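Local structure of spermidine N1-acetyltransferase (Vibrio cholerae O1 biovar El Tor, 6DAU) at residues 29-34 against 55-60; 83-88 against 101-106. The protein probably catalyses the transfer of an acetyl group from acetyl-coenzyme A to the polyamines spermidine and spermine, as a dodecameric member of the GNAT family. The protein carries 2 engineered substitutions. All coordinates share one frame; numbering follows the deposited sequence.

Contact 1. Residues 29-34 against 55-60; sequences SYWFQE and ERRFVV. Engineered in segment 29-34: Q33 (natural residue Glu).
W31 and R57 meet flat on flat. The guanidinium lies over one face of the indole, with planes 20° apart and R57 CZ 3.9 Å from the centroid of the six-membered ring of W31, a cation-pi stack. Although the CB of W31 points away from 55-60, its CG is anti to the backbone N (chi1 -166°), which brings the benzo end back beneath the extended R57 chain; W31 CH2 lies 3.4 Å from R57 CD. L42, L45 and Y46 of helix 39-49 also pack on W31.

F32 covers E55 differently. E55 runs along one face of the phenyl ring, making a CH-pi contact from E55 CB to the F32 centroid at 3.9 Å, while the carboxylate stacks near the ring rim. Beside it, F32 CE1 abuts the edge of the guanidinium, 3.6 Å from R57 NH2. H49 stacks on F32 as well.

Polar contacts converge on E55 OE2. F32 N donates to E55 OE2 at 2.9 Å from above the carboxylate plane. R57 NH1 at 2.7 Å and R57 NH2 at 2.9 Å also donate to E55 OE2, in an end-on salt bridge close to the guanidinium plane. F32 and the engineered Q33 are the central residues of a type I' turn from W31 to E34, which joins strands 29-31 and 34-36.

R57 NE has a second acidic partner, E72. With three donors on one carboxylate oxygen and acids at both ends of the guanidinium, E55 is probably kept ionised and R57 fixed in rotation; together they tie the turn to the start of strand 56-61.

Contact 2. Residues 83-88 against 101-106; sequences AEFQII and TLINRA
F85 and I87, two residues apart on strand 82-89, point their side chains at helix 98-112, and the interface between the two segments is wholly apolar. The tip of I87 presses on L102: with CG1 anti to the backbone N (chi1 -177°) and the chain extended beyond it, I87 CD1 ends 3.4 Å from L102 CB, closer than usual for two carbons, and 3.9 Å from L102 CD1.

The F85 ring spans two helical residues. Its CE1 meets A106 CB at 3.4 Å, and CZ approaches I103 CG1 at 3.9 Å, the I103 side chain crossing that of F85 at about a right angle. The axes of 83-88 and 101-106 pass 9.7 Å apart and run roughly antiparallel, at 148°, as expected for the first two elements of a beta-alpha-beta unit completed by strand 118-124. In the GNAT fold this strand and helix flank the Q/R-x-x-G-x-G/A loop, which the intervening sequence matches and which probably holds the acetyl-CoA pyrophosphate. Y134 of helix 128-136 packs against F85, I87 and I103.

On the other face of the strand, Q86 NE2 donates to E84 OE2 at 2.8 Å, meeting the oxygen from above the carboxylate plane.

Contact 2 lies deeper, its centre about 5 Å from the centre of the chain against about 8 Å for contact 1, and no other subunit touches it. Contact 1 is partly buried and borders neighbours: Y30 bonds to N77 of the second subunit. Their chemistry follows suit, with charge and aromatic stacking fixing a hairpin in contact 1 and hydrocarbon packing seating a helix on the sheet in contact 2. Strands 56-61 and 82-89 flank strand 67-77 in the same mixed sheet, where E72 bridges to R57 and pairs through its backbone with Q86. The contacts touch directly where V60 CG1 lies 3.5 Å from L102 CD2.

Contact 1. Residues 29-34 against 55-60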
loop_
_atom_site.group_PDB
_atom_site.type_symbol
_atom_site.label_atom_id
_atom_site.label_comp_id
_atom_site.label_asym_id
_atom_site.label_seq_id
_atom_site.Cartn_x
_atom_site.Cartn_y
_atom_site.Cartn_z
ATOM N N SER C 29 15.435 -12.783 -24.251
ATOM C CA SER C 29 15.222 -11.344 -24.296
ATOM C C SER C 29 15.172 -10.716 -22.889
ATOM O O SER C 29 14.704 -11.336 -21.906
ATOM C CB SER C 29 13.905 -11.055 -25.018
ATOM O OG SER C 29 13.933 -11.650 -26.282
ATOM N N TYR C 30 15.629 -9.461 -22.832
ATOM C CA TYR C 30 15.650 -8.639 -21.642
ATOM C C TYR C 30 15.032 -7.280 -21.922
ATOM O O TYR C 30 15.087 -6.787 -23.040
ATOM C CB TYR C 30 17.088 -8.488 -21.103
ATOM C CG TYR C 30 17.683 -9.817 -20.663
ATOM C CD1 TYR C 30 18.306 -10.673 -21.580
ATOM C CD2 TYR C 30 17.598 -10.236 -19.320
ATOM C CE1 TYR C 30 18.784 -11.929 -21.186
ATOM C CE2 TYR C 30 18.120 -11.458 -18.905
ATOM C CZ TYR C 30 18.688 -12.302 -19.840
ATOM O OH TYR C 30 19.185 -13.515 -19.426
ATOM N N TRP C 31 14.421 -6.692 -20.894
ATOM C CA TRP C 31 13.872 -5.330 -20.967
ATOM C C TRP C 31 14.406 -4.658 -19.717
ATOM O O TRP C 31 14.054 -5.054 -18.609
ATOM C CB TRP C 31 12.334 -5.342 -20.940
ATOM C CG TRP C 31 11.712 -4.055 -21.342
ATOM C CD1 TRP C 31 11.187 -3.073 -20.502
ATOM C CD2 TRP C 31 11.534 -3.573 -22.678
ATOM N NE1 TRP C 31 10.709 -2.023 -21.257
ATOM C CE2 TRP C 31 10.912 -2.299 -22.588
ATOM C CE3 TRP C 31 11.840 -4.098 -23.945
ATOM C CZ2 TRP C 31 10.588 -1.531 -23.722
ATOM C CZ3 TRP C 31 11.489 -3.348 -25.096
ATOM C CH2 TRP C 31 10.867 -2.078 -24.964
ATOM N N PHE C 32 15.292 -3.675 -19.894
ATOM C CA PHE C 32 15.972 -3.017 -18.765
ATOM C C PHE C 32 16.568 -4.052 -17.823
ATOM O O PHE C 32 16.400 -3.968 -16.610
ATOM C CB PHE C 32 15.052 -2.027 -18.058
ATOM C CG PHE C 32 14.727 -0.812 -18.896
ATOM C CD1 PHE C 32 13.781 -0.881 -19.931
ATOM C CD2 PHE C 32 15.426 0.397 -18.689
ATOM C CE1 PHE C 32 13.511 0.243 -20.730
ATOM C CE2 PHE C 32 15.146 1.515 -19.468
ATOM C CZ PHE C 32 14.198 1.432 -20.512
ATOM N N GLN C 33 17.256 -5.038 -18.413
ATOM C CA GLN C 33 17.963 -6.108 -17.676
ATOM C C GLN C 33 17.025 -7.115 -17.005
ATOM O O GLN C 33 17.478 -8.003 -16.293
ATOM C CB GLN C 33 18.986 -5.522 -16.676
ATOM C CG GLN C 33 20.059 -4.589 -17.268
ATOM C CD GLN C 33 21.225 -5.337 -17.949
ATOM O OE1 GLN C 33 21.142 -5.669 -19.140
ATOM N NE2 GLN C 33 22.329 -5.578 -17.196
ATOM N N GLU C 34 15.715 -6.995 -17.246
ATOM C CA GLU C 34 14.755 -7.979 -16.710
ATOM C C GLU C 34 14.371 -8.955 -17.829
ATOM O O GLU C 34 14.010 -8.513 -18.918
ATOM C CB GLU C 34 13.548 -7.280 -16.109
ATOM C CG GLU C 34 13.945 -6.159 -15.112
ATOM C CD GLU C 34 12.953 -5.980 -13.991
ATOM O OE1 GLU C 34 12.779 -6.931 -13.239
ATOM O OE2 GLU C 34 12.351 -4.894 -13.855
ATOM N N GLU C 55 17.979 2.792 -21.107
ATOM C CA GLU C 55 17.816 2.206 -22.444
ATOM C C GLU C 55 16.934 3.094 -23.294
ATOM O O GLU C 55 16.047 3.794 -22.767
ATOM C CB GLU C 55 17.227 0.780 -22.392
ATOM C CG GLU C 55 17.962 -0.146 -21.426
ATOM C CD GLU C 55 17.537 -1.595 -21.442
ATOM O OE1 GLU C 55 18.340 -2.405 -20.934
ATOM O OE2 GLU C 55 16.430 -1.945 -21.959
ATOM N N ARG C 56 17.178 3.075 -24.601
ATOM C CA ARG C 56 16.430 3.882 -25.559
ATOM C C ARG C 56 16.201 3.046 -26.816
ATOM O O ARG C 56 17.139 2.382 -27.311
ATOM C CB ARG C 56 17.168 5.173 -25.903
ATOM C CG ARG C 56 17.241 6.192 -24.745
ATOM C CD ARG C 56 18.182 7.337 -25.114
ATOM N NE ARG C 56 18.541 8.164 -23.958
ATOM C CZ ARG C 56 17.834 9.214 -23.527
ATOM N NH1 ARG C 56 16.733 9.582 -24.158
ATOM N NH2 ARG C 56 18.213 9.895 -22.465
ATOM N N ARG C 57 14.959 3.080 -27.306
ATOM C CA ARG C 57 14.528 2.239 -28.423
ATOM C C ARG C 57 13.791 3.031 -29.474
ATOM O O ARG C 57 13.005 3.936 -29.170
ATOM C CB ARG C 57 13.653 1.079 -27.935
ATOM C CG ARG C 57 14.491 0.015 -27.230
ATOM C CD ARG C 57 13.623 -1.122 -26.675
ATOM N NE ARG C 57 14.503 -2.128 -26.056
ATOM C CZ ARG C 57 14.921 -2.089 -24.785
ATOM N NH1 ARG C 57 15.740 -3.014 -24.344
ATOM N NH2 ARG C 57 14.516 -1.133 -23.946
ATOM N N PHE C 58 14.067 2.679 -30.734
ATOM C CA PHE C 58 13.508 3.377 -31.866
ATOM C C PHE C 58 13.009 2.349 -32.841
ATOM O O PHE C 58 13.755 1.423 -33.206
ATOM C CB PHE C 58 14.568 4.308 -32.490
ATOM C CG PHE C 58 15.038 5.366 -31.546
ATOM C CD1 PHE C 58 14.287 6.534 -31.381
ATOM C CD2 PHE C 58 16.154 5.150 -30.747
ATOM C CE1 PHE C 58 14.677 7.498 -30.463
ATOM C CE2 PHE C 58 16.543 6.108 -29.814
ATOM C CZ PHE C 58 15.822 7.292 -29.682
ATOM N N VAL C 59 11.741 2.464 -33.237
ATOM C CA VAL C 59 11.248 1.556 -34.260
ATOM C C VAL C 59 11.477 2.193 -35.623
ATOM O O VAL C 59 11.307 3.401 -35.810
ATOM C CB VAL C 59 9.821 0.992 -34.036
ATOM C CG1 VAL C 59 9.367 1.092 -32.591
ATOM C CG2 VAL C 59 8.794 1.586 -34.970
ATOM N N VAL C 60 11.917 1.367 -36.558
ATOM C CA VAL C 60 12.231 1.805 -37.896
ATOM C C VAL C 60 11.007 1.545 -38.775
ATOM O O VAL C 60 10.488 0.428 -38.805
ATOM C CB VAL C 60 13.478 1.065 -38.424
ATOM C CG1 VAL C 60 13.803 1.476 -39.861
ATOM C CG2 VAL C 60 14.673 1.294 -37.499
HETATM O O HOH W 1 18.162 -4.820 -21.043
#

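Contact 2. Residues 83-88 against 101-106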
loop_
_atom_site.group_PDB
_atom_site.type_symbol
_atom_site.label_atom_id
_atom_site.label_comp_id
_atom_site.label_asym_id
_atom_site.label_seq_id
_atom_site.Cartn_x
_atom_site.Cartn_y
_atom_site.Cartn_z
ATOM N N ALA C 83 27.361 3.298 -24.424
ATOM C CA ALA C 83 26.143 2.509 -24.578
ATOM C C ALA C 83 26.416 1.320 -25.494
ATOM O O ALA C 83 27.287 1.392 -26.376
ATOM C CB ALA C 83 24.984 3.333 -25.149
ATOM N N GLU C 84 25.641 0.253 -25.288
ATOM C CA GLU C 84 25.636 -0.887 -26.164
ATOM C C GLU C 84 24.508 -0.754 -27.177
ATOM O O GLU C 84 23.365 -0.428 -26.820
ATOM C CB GLU C 84 25.509 -2.184 -25.378
ATOM C CG GLU C 84 25.448 -3.424 -26.283
ATOM C CD GLU C 84 25.288 -4.725 -25.517
ATOM O OE1 GLU C 84 25.491 -4.752 -24.277
ATOM O OE2 GLU C 84 24.976 -5.741 -26.184
ATOM N N PHE C 85 24.847 -0.997 -28.435
ATOM C CA PHE C 85 23.925 -0.848 -29.545
ATOM C C PHE C 85 23.542 -2.240 -30.077
ATOM O O PHE C 85 24.377 -3.160 -30.139
ATOM C CB PHE C 85 24.580 0.053 -30.629
ATOM C CG PHE C 85 24.046 -0.142 -32.003
ATOM C CD1 PHE C 85 22.817 0.412 -32.393
ATOM C CD2 PHE C 85 24.759 -0.891 -32.928
ATOM C CE1 PHE C 85 22.300 0.188 -33.674
ATOM C CE2 PHE C 85 24.253 -1.128 -34.217
ATOM C CZ PHE C 85 23.034 -0.587 -34.599
ATOM N N GLN C 86 22.276 -2.400 -30.433
ATOM C CA GLN C 86 21.809 -3.580 -31.156
ATOM C C GLN C 86 20.804 -3.117 -32.203
ATOM O O GLN C 86 20.076 -2.125 -32.013
ATOM C CB GLN C 86 21.132 -4.570 -30.213
ATOM C CG GLN C 86 22.109 -5.254 -29.245
ATOM C CD GLN C 86 21.459 -5.831 -27.978
ATOM O OE1 GLN C 86 20.244 -6.045 -27.920
ATOM N NE2 GLN C 86 22.287 -6.093 -26.946
ATOM N N ILE C 87 20.751 -3.860 -33.300
ATOM C CA ILE C 87 19.778 -3.636 -34.337
ATOM C C ILE C 87 19.106 -4.981 -34.683
ATOM O O ILE C 87 19.780 -5.999 -34.765
ATOM C CB ILE C 87 20.436 -2.948 -35.537
ATOM C CG1 ILE C 87 19.398 -2.640 -36.602
ATOM C CG2 ILE C 87 21.582 -3.782 -36.100
ATOM C CD1 ILE C 87 19.948 -1.993 -37.834
ATOM N N ILE C 88 17.783 -4.992 -34.829
ATOM C CA ILE C 88 17.086 -6.163 -35.366
ATOM C C ILE C 88 16.294 -5.699 -36.582
ATOM O O ILE C 88 15.501 -4.749 -36.485
ATOM C CB ILE C 88 16.124 -6.839 -34.347
ATOM C CG1 ILE C 88 16.766 -6.965 -32.952
ATOM C CG2 ILE C 88 15.700 -8.203 -34.870
ATOM C CD1 ILE C 88 15.849 -7.387 -31.814
ATOM N N THR C 101 22.238 1.859 -43.390
ATOM C CA THR C 101 21.530 3.104 -43.132
ATOM C C THR C 101 21.140 3.208 -41.657
ATOM O O THR C 101 21.344 4.249 -41.047
ATOM C CB THR C 101 20.283 3.237 -44.033
ATOM O OG1 THR C 101 20.680 3.062 -45.403
ATOM C CG2 THR C 101 19.617 4.616 -43.862
ATOM N N LEU C 102 20.621 2.124 -41.092
ATOM C CA LEU C 102 20.137 2.130 -39.721
ATOM C C LEU C 102 21.241 2.211 -38.704
ATOM O O LEU C 102 21.112 2.909 -37.700
ATOM C CB LEU C 102 19.235 0.936 -39.455
ATOM C CG LEU C 102 18.008 0.912 -40.397
ATOM C CD1 LEU C 102 17.185 -0.328 -40.070
ATOM C CD2 LEU C 102 17.214 2.206 -40.241
ATOM N N ILE C 103 22.347 1.520 -38.977
ATOM C CA ILE C 103 23.539 1.661 -38.154
ATOM C C ILE C 103 23.951 3.145 -38.105
ATOM O O ILE C 103 24.157 3.704 -37.022
ATOM C CB ILE C 103 24.673 0.748 -38.625
ATOM C CG1 ILE C 103 24.306 -0.718 -38.303
ATOM C CG2 ILE C 103 25.994 1.119 -37.951
ATOM C CD1 ILE C 103 25.005 -1.736 -39.225
ATOM N N ASN C 104 24.006 3.776 -39.265
ATOM C CA ASN C 104 24.396 5.195 -39.338
ATOM C C ASN C 104 23.408 6.130 -38.635
ATOM O O ASN C 104 23.829 7.053 -37.969
ATOM C CB ASN C 104 24.715 5.638 -40.775
ATOM C CG ASN C 104 26.049 5.043 -41.274
ATOM O OD1 ASN C 104 27.011 4.839 -40.516
ATOM N ND2 ASN C 104 26.101 4.717 -42.560
ATOM N N ARG C 105 22.109 5.876 -38.764
ATOM C CA ARG C 105 21.089 6.612 -37.991
ATOM C C ARG C 105 21.282 6.487 -36.483
ATOM O O ARG C 105 21.177 7.492 -35.771
ATOM C CB ARG C 105 19.681 6.173 -38.333
ATOM C CG ARG C 105 19.281 6.503 -39.760
ATOM C CD ARG C 105 19.089 7.991 -39.988
ATOM N NE ARG C 105 19.533 8.382 -41.319
ATOM C CZ ARG C 105 18.834 8.169 -42.430
ATOM N NH1 ARG C 105 19.337 8.579 -43.607
ATOM N NH2 ARG C 105 17.607 7.634 -42.408
ATOM N N ALA C 106 21.589 5.274 -36.022
ATOM C CA ALA C 106 21.784 5.019 -34.588
ATOM C C ALA C 106 22.985 5.792 -34.075
ATOM O O ALA C 106 22.927 6.415 -32.995
ATOM C CB ALA C 106 21.989 3.549 -34.330
#